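Local coordinates for protein 16 kDa salivary peptide (PDB 7KCG) that is of unknown function but adopts a beta-trefoil fold related to ricin-type lectins and may bind sugars in mosquito saliva, at residues R56-F67 against V78-N88; I96-F105 against A134-K142. One frame throughout, in Å; residues are numbered along the deposited sequence.

Contact 1. Residues R56-F67 against V78-N88. With FMT (formic acid), chain D.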
loop_
_atom_site.group_PDB
_atom_site.type_symbol
_atom_site.label_atom_id
_atom_site.label_comp_id
_atom_site.label_asym_id
_atom_site.label_seq_id
_atom_site.Cartn_x
_atom_site.Cartn_y
_atom_site.Cartn_z
ATOM N N ARG A 56 -8.225 3.527 -4.377
ATOM C CA ARG A 56 -6.940 3.704 -5.041
ATOM C C ARG A 56 -5.968 4.409 -4.100
ATOM O O ARG A 56 -6.363 5.252 -3.292
ATOM C CB ARG A 56 -7.099 4.503 -6.329
ATOM C CG ARG A 56 -7.940 3.780 -7.366
ATOM C CD ARG A 56 -7.811 4.440 -8.726
ATOM N NE ARG A 56 -8.520 3.673 -9.740
ATOM C CZ ARG A 56 -7.939 2.968 -10.703
ATOM N NH1 ARG A 56 -6.610 2.938 -10.818
ATOM N NH2 ARG A 56 -8.704 2.312 -11.574
ATOM N N ILE A 57 -4.687 4.058 -4.222
ATOM C CA ILE A 57 -3.625 4.580 -3.371
ATOM C C ILE A 57 -2.548 5.157 -4.280
ATOM O O ILE A 57 -1.977 4.432 -5.102
ATOM C CB ILE A 57 -3.034 3.488 -2.461
ATOM C CG1 ILE A 57 -4.128 2.847 -1.588
ATOM C CG2 ILE A 57 -1.924 4.049 -1.561
ATOM C CD1 ILE A 57 -3.624 1.588 -0.847
ATOM N N ARG A 58 -2.255 6.437 -4.110
ATOM C CA ARG A 58 -1.277 7.176 -4.945
ATOM C C ARG A 58 -0.194 7.844 -4.100
ATOM O O ARG A 58 -0.518 8.471 -3.132
ATOM C CB ARG A 58 -1.993 8.245 -5.764
ATOM C CG ARG A 58 -1.170 8.785 -6.912
ATOM C CD ARG A 58 -1.965 9.746 -7.740
ATOM N NE ARG A 58 -3.070 9.164 -8.458
ATOM C CZ ARG A 58 -3.020 8.776 -9.705
ATOM N NH1 ARG A 58 -1.900 8.869 -10.378
ATOM N NH2 ARG A 58 -4.085 8.284 -10.283
ATOM N N ASN A 59 1.054 7.692 -4.519
ATOM C CA ASN A 59 2.223 8.303 -3.849
ATOM C C ASN A 59 2.227 9.780 -4.181
ATOM O O ASN A 59 2.371 10.089 -5.316
ATOM C CB ASN A 59 3.515 7.677 -4.332
ATOM C CG ASN A 59 4.724 8.305 -3.695
ATOM O OD1 ASN A 59 5.221 9.308 -4.176
ATOM N ND2 ASN A 59 5.199 7.714 -2.624
ATOM N N ASN A 60 2.058 10.616 -3.164
ATOM C CA ASN A 60 1.906 12.090 -3.238
ATOM C C ASN A 60 3.103 12.793 -3.864
ATOM O O ASN A 60 2.908 13.768 -4.544
ATOM C CB ASN A 60 1.865 12.680 -1.837
ATOM C CG ASN A 60 0.454 12.937 -1.385
ATOM O OD1 ASN A 60 -0.445 12.386 -1.952
ATOM N ND2 ASN A 60 0.249 13.778 -0.394
ATOM N N LYS A 61 4.276 12.247 -3.660
ATOM C CA LYS A 61 5.531 12.873 -4.051
ATOM C C LYS A 61 5.714 12.779 -5.559
ATOM O O LYS A 61 6.038 13.775 -6.221
ATOM C CB LYS A 61 6.710 12.222 -3.330
ATOM N N HIS A 62 5.482 11.594 -6.120
ATOM C CA HIS A 62 5.614 11.352 -7.547
ATOM C C HIS A 62 4.284 11.265 -8.279
ATOM O O HIS A 62 4.278 11.263 -9.516
ATOM C CB HIS A 62 6.410 10.061 -7.772
ATOM C CG HIS A 62 7.842 10.164 -7.355
ATOM N ND1 HIS A 62 8.881 10.159 -8.261
ATOM C CD2 HIS A 62 8.409 10.286 -6.131
ATOM C CE1 HIS A 62 10.027 10.269 -7.613
ATOM N NE2 HIS A 62 9.769 10.348 -6.320
ATOM N N GLY A 63 3.163 11.193 -7.556
ATOM C CA GLY A 63 1.849 11.131 -8.169
ATOM C C GLY A 63 1.511 9.804 -8.799
ATOM O O GLY A 63 0.592 9.735 -9.626
ATOM N N GLU A 64 2.230 8.746 -8.432
ATOM C CA GLU A 64 2.135 7.446 -9.078
ATOM C C GLU A 64 1.258 6.493 -8.274
ATOM O O GLU A 64 1.280 6.507 -7.039
ATOM C CB GLU A 64 3.535 6.859 -9.254
ATOM C CG GLU A 64 4.419 7.708 -10.165
ATOM C CD GLU A 64 5.909 7.445 -9.963
ATOM O OE1 GLU A 64 6.272 6.583 -9.136
ATOM O OE2 GLU A 64 6.726 8.105 -10.646
ATOM N N GLU A 65 0.476 5.676 -8.983
ATOM C CA GLU A 65 -0.450 4.743 -8.347
ATOM C C GLU A 65 0.270 3.506 -7.840
ATOM O O GLU A 65 1.162 2.973 -8.497
ATOM C CB GLU A 65 -1.533 4.290 -9.324
ATOM C CG GLU A 65 -2.599 5.290 -9.644
ATOM C CD GLU A 65 -3.770 4.638 -10.361
ATOM O OE1 GLU A 65 -3.591 4.165 -11.512
ATOM O OE2 GLU A 65 -4.868 4.590 -9.767
ATOM N N LEU A 66 -0.150 3.030 -6.670
ATOM C CA LEU A 66 0.352 1.784 -6.119
ATOM C C LEU A 66 -0.399 0.609 -6.736
ATOM O O LEU A 66 -1.629 0.612 -6.776
ATOM C CB LEU A 66 0.162 1.791 -4.595
ATOM C CG LEU A 66 0.752 0.598 -3.866
ATOM C CD1 LEU A 66 2.256 0.750 -3.822
ATOM C CD2 LEU A 66 0.169 0.494 -2.454
ATOM N N PHE A 67 0.326 -0.401 -7.224
ATOM C CA PHE A 67 -0.377 -1.540 -7.809
ATOM C C PHE A 67 0.440 -2.808 -7.628
ATOM O O PHE A 67 1.635 -2.767 -7.340
ATOM C CB PHE A 67 -0.725 -1.313 -9.296
ATOM C CG PHE A 67 0.448 -1.440 -10.237
ATOM C CD1 PHE A 67 1.364 -0.419 -10.355
ATOM C CD2 PHE A 67 0.589 -2.564 -11.034
ATOM C CE1 PHE A 67 2.432 -0.525 -11.243
ATOM C CE2 PHE A 67 1.668 -2.682 -11.927
ATOM C CZ PHE A 67 2.577 -1.664 -12.023
ATOM N N VAL A 78 5.171 -5.318 -5.901
ATOM C CA VAL A 78 4.318 -4.159 -5.686
ATOM C C VAL A 78 5.083 -2.952 -6.194
ATOM O O VAL A 78 6.212 -2.712 -5.755
ATOM C CB VAL A 78 3.957 -3.984 -4.201
ATOM C CG1 VAL A 78 3.254 -2.667 -4.004
ATOM C CG2 VAL A 78 3.113 -5.147 -3.727
ATOM N N PHE A 79 4.474 -2.189 -7.106
ATOM C CA PHE A 79 5.143 -1.101 -7.809
ATOM C C PHE A 79 4.357 0.198 -7.705
ATOM O O PHE A 79 3.151 0.202 -7.478
ATOM C CB PHE A 79 5.283 -1.387 -9.319
ATOM C CG PHE A 79 6.160 -2.544 -9.663
ATOM C CD1 PHE A 79 7.456 -2.614 -9.203
ATOM C CD2 PHE A 79 5.692 -3.548 -10.498
ATOM C CE1 PHE A 79 8.266 -3.671 -9.551
ATOM C CE2 PHE A 79 6.502 -4.606 -10.852
ATOM C CZ PHE A 79 7.794 -4.663 -10.373
ATOM N N LEU A 80 5.057 1.303 -7.956
ATOM C CA LEU A 80 4.454 2.563 -8.362
ATOM C C LEU A 80 4.495 2.679 -9.890
ATOM O O LEU A 80 5.505 2.349 -10.513
ATOM C CB LEU A 80 5.186 3.739 -7.717
ATOM C CG LEU A 80 5.109 3.796 -6.192
ATOM C CD1 LEU A 80 5.765 5.052 -5.663
ATOM C CD2 LEU A 80 3.646 3.725 -5.773
ATOM N N TRP A 81 3.392 3.146 -10.484
ATOM C CA TRP A 81 3.189 3.128 -11.940
ATOM C C TRP A 81 3.711 4.433 -12.544
ATOM O O TRP A 81 3.014 5.450 -12.545
ATOM C CB TRP A 81 1.710 2.892 -12.228
ATOM C CG TRP A 81 1.293 2.770 -13.659
ATOM C CD1 TRP A 81 0.258 3.419 -14.252
ATOM C CD2 TRP A 81 1.853 1.911 -14.659
ATOM N NE1 TRP A 81 0.158 3.051 -15.569
ATOM C CE2 TRP A 81 1.121 2.118 -15.841
ATOM C CE3 TRP A 81 2.904 0.995 -14.671
ATOM C CZ2 TRP A 81 1.408 1.445 -17.024
ATOM C CZ3 TRP A 81 3.186 0.327 -15.847
ATOM C CH2 TRP A 81 2.444 0.559 -17.008
ATOM N N ILE A 82 4.939 4.467 -13.065
ATOM C CA ILE A 82 5.536 5.759 -13.546
ATOM C C ILE A 82 4.796 6.338 -14.755
ATOM O O ILE A 82 4.638 7.551 -14.806
ATOM C CB ILE A 82 7.043 5.602 -13.819
ATOM C CG1 ILE A 82 7.763 4.958 -12.635
ATOM C CG2 ILE A 82 7.684 6.927 -14.192
ATOM C CD1 ILE A 82 9.248 4.821 -12.844
ATOM N N LYS A 83 4.321 5.500 -15.661
ATOM C CA LYS A 83 3.650 5.958 -16.908
ATOM C C LYS A 83 2.451 6.876 -16.640
ATOM O O LYS A 83 2.214 7.753 -17.475
ATOM C CB LYS A 83 3.258 4.733 -17.731
ATOM C CG LYS A 83 2.835 5.003 -19.169
ATOM C CD LYS A 83 3.338 3.973 -20.144
ATOM C CE LYS A 83 2.350 2.854 -20.387
ATOM N NZ LYS A 83 1.025 3.365 -20.808
ATOM N N LYS A 84 1.693 6.647 -15.573
ATOM C CA LYS A 84 0.558 7.525 -15.185
ATOM C C LYS A 84 -0.717 7.228 -15.983
ATOM O O LYS A 84 -1.672 7.981 -15.834
ATOM C CB LYS A 84 0.977 8.974 -14.957
ATOM C CG LYS A 84 1.768 9.209 -13.683
ATOM C CD LYS A 84 1.952 10.664 -13.364
ATOM C CE LYS A 84 3.252 10.935 -12.647
ATOM N NZ LYS A 84 3.232 12.255 -11.978
ATOM N N SER A 85 -0.725 6.156 -16.769
ATOM C CA SER A 85 -1.969 5.702 -17.432
ATOM C C SER A 85 -2.838 5.055 -16.354
ATOM O O SER A 85 -2.325 4.256 -15.619
ATOM C CB SER A 85 -1.663 4.708 -18.502
ATOM O OG SER A 85 -0.438 4.053 -18.273
ATOM N N LEU A 86 -4.111 5.402 -16.274
ATOM C CA LEU A 86 -4.944 4.851 -15.213
ATOM C C LEU A 86 -5.068 3.338 -15.365
ATOM O O LEU A 86 -5.389 2.831 -16.447
ATOM C CB LEU A 86 -6.315 5.504 -15.243
ATOM C CG LEU A 86 -7.148 5.371 -13.974
ATOM C CD1 LEU A 86 -6.480 6.102 -12.810
ATOM C CD2 LEU A 86 -8.556 5.905 -14.234
ATOM N N ILE A 87 -4.805 2.612 -14.286
ATOM C CA ILE A 87 -4.864 1.154 -14.300
ATOM C C ILE A 87 -6.304 0.735 -14.035
ATOM O O ILE A 87 -6.884 1.091 -13.002
ATOM C CB ILE A 87 -3.894 0.553 -13.269
ATOM C CG1 ILE A 87 -2.467 0.803 -13.736
ATOM C CG2 ILE A 87 -4.135 -0.933 -13.069
ATOM C CD1 ILE A 87 -1.398 0.235 -12.827
ATOM N N ASN A 88 -6.881 -0.022 -14.973
ATOM C CA ASN A 88 -8.301 -0.337 -14.971
ATOM C C ASN A 88 -8.590 -1.829 -14.827
ATOM O O ASN A 88 -9.756 -2.233 -14.938
ATOM C CB ASN A 88 -8.945 0.203 -16.260
ATOM C CG ASN A 88 -10.424 0.487 -16.098
ATOM O OD1 ASN A 88 -10.900 0.795 -14.998
ATOM N ND2 ASN A 88 -11.167 0.384 -17.198
HETATM C C FMT D . -3.539 -1.889 -17.362
HETATM O O1 FMT D . -4.656 -1.574 -17.005
HETATM O O2 FMT D . -2.444 -1.278 -17.021
HETATM O O HOH W 1 -2.701 7.939 -12.992
HETATM O O HOH W 2 0.694 6.043 -11.856
#
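Phe67 meets Phe79 as a hydrogen-bonded pair where two antiparallel strands of the beta-trefoil, 64-67 and 78-81, run side by side. Phe67 N donates to Phe79 O over 2.9 Å, and Phe79 N answers to Phe67 O. With CG lodged between backbone N and carbonyl carbon (chi1 75°), the Phe67 side chain leans across the neighbouring strand. Its CB and CG lie against Ile87 CD1, which makes a CH-pi contact over one ring face, 3.8 Å from the centroid. Farther out, CD1 passes near Phe79 O, CE1 packs between Phe79 CB and Trp81 CB, and CZ touches Trp81 CE3 at 3.8 Å. A broad, flat ring suits this place because it can meet both strand and loop. Beyond Trp81 the chain turns back, and Arg56 fastens the loop: its extended side chain brings NH1 and NH2 end-on to the single acceptor Ile87 O, the nearer, NH2, at 2.6 Å. Leu86 CD1 lies over one face of that guanidinium. Glu65 forms a salt bridge with the same group and probably steadies its charge: its OE2 offers the syn lone pair to Arg56 NH1 at 2.6 Å, with an N-H...O angle of 154°.

Contact 2. Residues I96-F105 against A134-K142; sequences ITESGNPGYF and AKYEWRIVK
The Tyr104 ring lies obliquely against the backbone of Glu137-Arg139, its CE1 3.7 Å from Arg139 CB, while Asn101 O sits at its edge. Phe105 turns a ring edge to Trp138 O, and the indole of Trp138 in turn has Phe105 O near its plane, at the edge. Phe105 and Trp138 form an antiparallel hydrogen-bonded pair, their side chains on one face of the sheet and that of Tyr104 on the other: Phe105 N donates to Trp138 O at 2.6 Å, and Trp138 N to Phe105 O at 2.8 Å. Rings suit the pair, since a C-H edge can lie beside a backbone carbonyl oxygen while the Phe105 ring also packs with Ile140 CD1, which meets Ile96 CG2 at 3.9 Å. At the other end, a type II turn from Asn101 to Tyr104 reverses the chain, with Gly103 at the positive phi (80°) that glycine readily adopts. Ser99 OG closes an ST turn by accepting from Asn101 N and also donates to Tyr104 O from above its carbonyl plane. Extended beyond CG, Glu137 carries its carboxylate to this loop; a water bridges OE2 to Gly100 N, and OE1 forms a salt bridge with Arg17. Strand 138-142 lies between strands 104-109 and 12-16 in the trefoil sheet, with Trp138 NE1 bonded to Leu116 O.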
loop_
_atom_site.group_PDB
_atom_site.type_symbol
_atom_site.label_atom_id
_atom_site.label_comp_id
_atom_site.label_asym_id
_atom_site.label_seq_id
_atom_site.Cartn_x
_atom_site.Cartn_y
_atom_site.Cartn_z
ATOM N N ILE A 96 -9.711 -2.117 1.620
ATOM C CA ILE A 96 -9.091 -1.657 2.858
ATOM C C ILE A 96 -10.099 -1.895 3.975
ATOM O O ILE A 96 -11.148 -1.244 4.014
ATOM C CB ILE A 96 -8.689 -0.179 2.777
ATOM C CG1 ILE A 96 -7.761 0.043 1.566
ATOM C CG2 ILE A 96 -7.967 0.235 4.049
ATOM C CD1 ILE A 96 -7.175 1.430 1.483
ATOM N N THR A 97 -9.804 -2.849 4.851
ATOM C CA THR A 97 -10.752 -3.299 5.863
ATOM C C THR A 97 -10.085 -3.329 7.230
ATOM O O THR A 97 -8.866 -3.479 7.355
ATOM C CB THR A 97 -11.307 -4.688 5.519
ATOM O OG1 THR A 97 -10.218 -5.582 5.271
ATOM C CG2 THR A 97 -12.189 -4.629 4.263
ATOM N N GLU A 98 -10.897 -3.212 8.253
ATOM C CA GLU A 98 -10.330 -3.196 9.602
ATOM C C GLU A 98 -9.722 -4.547 9.889
ATOM O O GLU A 98 -10.317 -5.520 9.589
ATOM C CB GLU A 98 -11.432 -2.955 10.615
ATOM C CG GLU A 98 -12.073 -1.613 10.443
ATOM C CD GLU A 98 -13.360 -1.396 11.209
ATOM O OE1 GLU A 98 -13.862 -2.347 11.826
ATOM O OE2 GLU A 98 -13.839 -0.282 11.171
ATOM N N SER A 99 -8.548 -4.537 10.488
ATOM C CA SER A 99 -7.962 -5.735 11.058
ATOM C C SER A 99 -8.510 -5.937 12.471
ATOM O O SER A 99 -9.325 -5.150 12.965
ATOM C CB SER A 99 -6.444 -5.629 11.093
ATOM O OG SER A 99 -6.037 -4.905 12.241
ATOM N N GLY A 100 -8.022 -6.976 13.152
ATOM C CA GLY A 100 -8.449 -7.234 14.521
ATOM C C GLY A 100 -7.919 -6.246 15.546
ATOM O O GLY A 100 -8.467 -6.161 16.655
ATOM N N ASN A 101 -6.873 -5.501 15.202
ATOM C CA ASN A 101 -6.171 -4.542 16.039
ATOM C C ASN A 101 -6.611 -3.129 15.707
ATOM O O ASN A 101 -6.589 -2.734 14.528
ATOM C CB ASN A 101 -4.662 -4.678 15.849
ATOM C CG ASN A 101 -4.149 -6.059 16.235
ATOM O OD1 ASN A 101 -4.324 -7.030 15.496
ATOM N ND2 ASN A 101 -3.499 -6.149 17.387
ATOM N N PRO A 102 -7.000 -2.357 16.719
ATOM C CA PRO A 102 -7.651 -1.064 16.475
ATOM C C PRO A 102 -6.753 -0.074 15.752
ATOM O O PRO A 102 -5.580 0.097 16.092
ATOM C CB PRO A 102 -7.985 -0.573 17.890
ATOM C CG PRO A 102 -8.079 -1.817 18.691
ATOM C CD PRO A 102 -7.061 -2.754 18.136
ATOM N N GLY A 103 -7.333 0.610 14.769
ATOM C CA GLY A 103 -6.608 1.557 13.945
ATOM C C GLY A 103 -5.772 0.952 12.834
ATOM O O GLY A 103 -5.264 1.704 11.986
ATOM N N TYR A 104 -5.595 -0.369 12.801
ATOM C CA TYR A 104 -4.819 -1.008 11.745
ATOM C C TYR A 104 -5.740 -1.643 10.712
ATOM O O TYR A 104 -6.799 -2.186 11.045
ATOM C CB TYR A 104 -3.871 -2.068 12.301
ATOM C CG TYR A 104 -2.777 -1.503 13.167
ATOM C CD1 TYR A 104 -1.586 -1.069 12.610
ATOM C CD2 TYR A 104 -2.939 -1.394 14.552
ATOM C CE1 TYR A 104 -0.574 -0.543 13.391
ATOM C CE2 TYR A 104 -1.922 -0.874 15.354
ATOM C CZ TYR A 104 -0.739 -0.455 14.759
ATOM O OH TYR A 104 0.278 0.065 15.519
ATOM N N PHE A 105 -5.324 -1.580 9.454
ATOM C CA PHE A 105 -6.107 -2.101 8.351
ATOM C C PHE A 105 -5.292 -3.125 7.571
ATOM O O PHE A 105 -4.066 -3.089 7.565
ATOM C CB PHE A 105 -6.547 -0.975 7.391
ATOM C CG PHE A 105 -7.400 0.078 8.043
ATOM C CD1 PHE A 105 -6.822 1.103 8.785
ATOM C CD2 PHE A 105 -8.775 0.037 7.915
ATOM C CE1 PHE A 105 -7.620 2.071 9.401
ATOM C CE2 PHE A 105 -9.584 1.010 8.526
ATOM C CZ PHE A 105 -9.003 2.023 9.265
ATOM N N ALA A 134 0.726 -9.386 12.205
ATOM C CA ALA A 134 1.041 -7.962 12.238
ATOM C C ALA A 134 1.774 -7.487 10.989
ATOM O O ALA A 134 1.755 -6.286 10.701
ATOM C CB ALA A 134 1.880 -7.629 13.469
ATOM N N LYS A 135 2.445 -8.389 10.266
ATOM C CA LYS A 135 3.177 -8.006 9.061
ATOM C C LYS A 135 2.253 -7.494 7.968
ATOM O O LYS A 135 2.719 -6.822 7.039
ATOM C CB LYS A 135 3.977 -9.197 8.526
ATOM C CG LYS A 135 4.825 -9.934 9.585
ATOM C CD LYS A 135 5.236 -11.330 9.088
ATOM C CE LYS A 135 5.765 -12.216 10.218
ATOM N NZ LYS A 135 6.157 -13.585 9.741
ATOM N N TYR A 136 0.971 -7.826 8.051
ATOM C CA TYR A 136 -0.051 -7.444 7.087
ATOM C C TYR A 136 -0.862 -6.234 7.531
ATOM O O TYR A 136 -1.789 -5.835 6.822
ATOM C CB TYR A 136 -1.007 -8.624 6.851
ATOM C CG TYR A 136 -0.357 -9.844 6.237
ATOM C CD1 TYR A 136 0.201 -10.839 7.033
ATOM C CD2 TYR A 136 -0.313 -10.007 4.862
ATOM C CE1 TYR A 136 0.800 -11.959 6.466
ATOM C CE2 TYR A 136 0.280 -11.125 4.285
ATOM C CZ TYR A 136 0.835 -12.097 5.094
ATOM O OH TYR A 136 1.426 -13.207 4.526
ATOM N N GLU A 137 -0.568 -5.658 8.692
ATOM C CA GLU A 137 -1.459 -4.684 9.304
ATOM C C GLU A 137 -0.862 -3.296 9.149
ATOM O O GLU A 137 0.338 -3.106 9.356
ATOM C CB GLU A 137 -1.707 -5.032 10.784
ATOM C CG GLU A 137 -2.485 -6.344 10.925
ATOM C CD GLU A 137 -2.711 -6.756 12.374
ATOM O OE1 GLU A 137 -1.909 -6.348 13.230
ATOM O OE2 GLU A 137 -3.686 -7.488 12.642
ATOM N N TRP A 138 -1.698 -2.338 8.760
ATOM C CA TRP A 138 -1.238 -1.006 8.393
ATOM C C TRP A 138 -2.047 0.062 9.102
ATOM O O TRP A 138 -3.289 0.051 9.048
ATOM C CB TRP A 138 -1.330 -0.805 6.873
ATOM C CG TRP A 138 -0.580 -1.834 6.122
ATOM C CD1 TRP A 138 -1.012 -3.082 5.795
ATOM C CD2 TRP A 138 0.760 -1.725 5.617
ATOM N NE1 TRP A 138 -0.018 -3.763 5.106
ATOM C CE2 TRP A 138 1.069 -2.942 4.979
ATOM C CE3 TRP A 138 1.722 -0.709 5.631
ATOM C CZ2 TRP A 138 2.303 -3.172 4.348
ATOM C CZ3 TRP A 138 2.947 -0.942 5.007
ATOM C CH2 TRP A 138 3.222 -2.160 4.388
ATOM N N ARG A 139 -1.346 1.018 9.715
ATOM C CA ARG A 139 -1.998 2.157 10.352
ATOM C C ARG A 139 -2.120 3.300 9.351
ATOM O O ARG A 139 -1.109 3.793 8.845
ATOM C CB ARG A 139 -1.236 2.620 11.596
ATOM C CG ARG A 139 -1.940 3.779 12.325
ATOM C CD ARG A 139 -1.312 4.073 13.690
ATOM N NE ARG A 139 -0.342 5.171 13.643
ATOM C CZ ARG A 139 0.731 5.272 14.433
ATOM N NH1 ARG A 139 0.999 4.333 15.337
ATOM N NH2 ARG A 139 1.551 6.311 14.309
ATOM N N ILE A 140 -3.350 3.735 9.093
ATOM C CA ILE A 140 -3.644 4.744 8.078
ATOM C C ILE A 140 -4.207 5.967 8.787
ATOM O O ILE A 140 -5.300 5.904 9.362
ATOM C CB ILE A 140 -4.628 4.219 7.022
ATOM C CG1 ILE A 140 -4.032 2.994 6.324
ATOM C CG2 ILE A 140 -4.976 5.316 6.031
ATOM C CD1 ILE A 140 -4.974 2.315 5.350
ATOM N N VAL A 141 -3.482 7.084 8.735
ATOM C CA VAL A 141 -3.853 8.294 9.470
ATOM C C VAL A 141 -3.888 9.487 8.522
ATOM O O VAL A 141 -3.016 9.629 7.656
ATOM C CB VAL A 141 -2.876 8.576 10.633
ATOM C CG1 VAL A 141 -3.364 9.761 11.459
ATOM C CG2 VAL A 141 -2.700 7.336 11.512
ATOM N N LYS A 142 -4.878 10.361 8.711
ATOM C CA LYS A 142 -4.955 11.599 7.943
ATOM C C LYS A 142 -3.725 12.469 8.192
ATOM O O LYS A 142 -3.149 12.474 9.284
ATOM C CB LYS A 142 -6.228 12.372 8.294
ATOM C CG LYS A 142 -7.512 11.685 7.858
ATOM C CD LYS A 142 -8.735 12.492 8.260
HETATM O O HOH W 3 -6.030 -8.809 13.058
#

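In the fold
Both contacts join antiparallel strands of one curled sheet, on opposite sides of the chain's centre, and both mix buried with exposed residues. Strands 54-59 and 93-98 are neighbours in that sheet, and Ile57 packs against Ile96 where the two contacts touch. Contact 1 buries about twice the surface, 939 against 475 Å²; a strand pair and the loop returning after strand 76-81 both contribute, the loop held partly by Arg56 and Lys84. Contact 2 instead pairs strands distant in sequence, bringing the chain's last strand into the sheet, and its polar chemistry gathers around a turn, a water and one glutamate. Aromatic rings beside paired backbones are common to both.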